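Perosamine synthetase (Caulobacter crescentus, PDB 3BN1) catalyses the pyridoxal phosphate-dependent transfer of an amino group from L-glutamate to GDP-4-keto-6-deoxy-D-mannose, making GDP-perosamine for O-antigen synthesis. Local coordinates at residues L122-P125 / R126-A129. Sequence-based numbering, arbitrary orientation.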
ATOM      1  N   LEU A 122     -12.619 -15.099  26.794  1.00  8.96           N
ATOM      2  CA  LEU A 122     -13.083 -14.171  25.728  1.00  7.35           C
ATOM      3  C   LEU A 122     -13.527 -14.927  24.482  1.00  9.00           C
ATOM      4  O   LEU A 122     -14.095 -14.352  23.502  1.00  9.71           O
ATOM      5  CB  LEU A 122     -11.944 -13.225  25.324  1.00  4.07           C
ATOM      6  CG  LEU A 122     -11.623 -12.196  26.424  1.00  7.00           C
ATOM      7  CD1 LEU A 122     -10.426 -11.389  25.869  1.00 13.66           C
ATOM      8  CD2 LEU A 122     -12.799 -11.323  26.589  1.00 10.87           C
ATOM      9  N   ILE A 123     -13.214 -16.220  24.519  1.00 13.62           N
ATOM     10  CA  ILE A 123     -13.555 -17.091  23.377  1.00  5.67           C
ATOM     11  C   ILE A 123     -15.068 -17.297  23.295  1.00 24.79           C
ATOM     12  O   ILE A 123     -15.695 -17.481  24.326  1.00  8.61           O
ATOM     13  CB  ILE A 123     -12.702 -18.414  23.277  1.00 12.91           C
ATOM     14  CG1 ILE A 123     -11.193 -18.066  23.298  1.00 13.19           C
ATOM     15  CG2 ILE A 123     -13.046 -19.172  21.981  1.00  4.79           C
ATOM     16  CD1 ILE A 123     -10.211 -19.266  23.496  1.00 20.52           C
ATOM     17  N   THR A 124     -15.629 -17.209  22.086  1.00 11.82           N
ATOM     18  CA  THR A 124     -17.057 -17.386  21.810  1.00 22.12           C
ATOM     19  C   THR A 124     -17.181 -18.150  20.517  1.00 11.76           C
ATOM     20  O   THR A 124     -16.205 -18.384  19.863  1.00 11.49           O
ATOM     21  CB  THR A 124     -17.768 -16.039  21.604  1.00 10.32           C
ATOM     22  OG1 THR A 124     -17.522 -15.555  20.280  1.00 14.52           O
ATOM     23  CG2 THR A 124     -17.266 -15.117  22.664  1.00  7.63           C
ATOM     24  N   PRO A 125     -18.391 -18.502  20.127  1.00  9.13           N
ATOM     25  CA  PRO A 125     -18.587 -19.209  18.866  1.00  9.32           C
ATOM     26  C   PRO A 125     -18.031 -18.488  17.649  1.00 37.04           C
ATOM     27  O   PRO A 125     -17.828 -19.117  16.604  1.00 10.12           O
ATOM     28  CB  PRO A 125     -20.120 -19.237  18.750  1.00 13.40           C
ATOM     29  CG  PRO A 125     -20.575 -19.364  20.144  1.00 13.90           C
ATOM     30  CD  PRO A 125     -19.649 -18.397  20.896  1.00  2.81           C
ATOM     31  N   ARG A 126     -17.878 -17.167  17.764  1.00 11.05           N
ATOM     32  CA  ARG A 126     -17.427 -16.316  16.669  1.00 11.74           C
ATOM     33  C   ARG A 126     -15.911 -16.185  16.543  1.00 16.58           C
ATOM     34  O   ARG A 126     -15.368 -15.772  15.503  1.00 10.67           O
ATOM     35  CB  ARG A 126     -18.033 -14.942  16.873  1.00  5.51           C
ATOM     36  CG  ARG A 126     -19.512 -14.905  16.359  1.00 13.22           C
ATOM     37  CD  ARG A 126     -20.445 -13.867  17.066  1.00 10.88           C
ATOM     38  NE  ARG A 126     -20.503 -14.106  18.509  1.00 18.83           N
ATOM     39  CZ  ARG A 126     -21.300 -14.963  19.155  1.00  7.76           C
ATOM     40  NH1 ARG A 126     -21.177 -15.071  20.477  1.00 12.94           N
ATOM     41  NH2 ARG A 126     -22.216 -15.710  18.533  1.00 12.24           N
ATOM     42  N   THR A 127     -15.205 -16.520  17.611  1.00 14.40           N
ATOM     43  CA  THR A 127     -13.767 -16.345  17.513  1.00  6.30           C
ATOM     44  C   THR A 127     -13.127 -17.217  16.447  1.00 15.81           C
ATOM     45  O   THR A 127     -13.366 -18.447  16.351  1.00 15.67           O
ATOM     46  CB  THR A 127     -13.146 -16.758  18.801  1.00  8.66           C
ATOM     47  OG1 THR A 127     -13.891 -16.101  19.829  1.00  7.56           O
ATOM     48  CG2 THR A 127     -11.666 -16.379  18.826  1.00  6.00           C
ATOM     49  N   LYS A 128     -12.283 -16.585  15.643  1.00 13.92           N
ATOM     50  CA  LYS A 128     -11.598 -17.348  14.604  1.00 11.85           C
ATOM     51  C   LYS A 128     -10.068 -17.316  14.841  1.00 19.79           C
ATOM     52  O   LYS A 128      -9.365 -18.220  14.403  1.00 11.38           O
ATOM     53  CB  LYS A 128     -11.919 -16.704  13.242  1.00  7.03           C
ATOM     54  CG  LYS A 128     -12.893 -17.514  12.317  1.00 24.34           C
ATOM     55  CD  LYS A 128     -13.788 -18.526  13.040  1.00 23.18           C
ATOM     56  CE  LYS A 128     -15.234 -18.527  12.542  1.00 48.93           C
ATOM     57  NZ  LYS A 128     -16.095 -17.572  13.354  1.00 39.88           N
ATOM     58  N   ALA A 129      -9.576 -16.272  15.518  1.00 10.97           N
ATOM     59  CA  ALA A 129      -8.156 -16.063  15.688  1.00  7.78           C
ATOM     60  C   ALA A 129      -7.852 -15.173  16.856  1.00 11.10           C
ATOM     61  O   ALA A 129      -8.729 -14.451  17.353  1.00  8.12           O
ATOM     62  CB  ALA A 129      -7.574 -15.381  14.443  1.00  9.46           C
TER
HETATM   63  O   HOH W   1     -13.865 -13.775  20.554  1.00 13.62           O
HETATM   64  O   HOH W   2     -14.570 -20.246  18.174  1.00 16.84           O
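Thr124 and Thr127 close a type I beta turn, with Pro125 and Arg126 at its two central positions. The amide N of Thr127 bonds back to Thr124 O at 3.1 Å, the bond that closes the turn. In the reverse sense, Thr124 N donates to Thr127 OG1 over 3.1 Å and nearly straight, at 166°. Thr127 can accept it because its hydroxyl stands beside its own backbone N (chi1 -49°), with CG2 anti to that N. A third bond runs from Arg126 N to Thr124 OG1, 3.0 Å. A water donates to both Thr124 O and Thr127 O, giving Thr124 O a second donor beside the turn amide.

The turn leads the chain from helix 116-119 into strand 127-130, a parallel strand of the large seven-stranded sheet in this aminotransferase fold, between strands 80-84 and 155-159.

The charged side chains are Arg126 and Lys128. The Arg126 chain bends at chi3 and runs alongside Pro125, whose CB sits over one face of the guanidinium, 4.1 Å from NH2. Glu80 serves both sides of the turn, its OE1 hydrogen-bonded to Thr124 OG1 and its OE2 in a salt bridge with Arg126 NE. Lys128 curls back, placing NZ 2.9 Å from Arg126 O in a hydrogen bond, while Asp79 supplies its salt bridge.

Ile123 and Thr127 make a nonpolar contact, their side chains crossing at about a right angle, with Ile123 CG2 4.0 Å from Thr127 CB; both also touch Leu154.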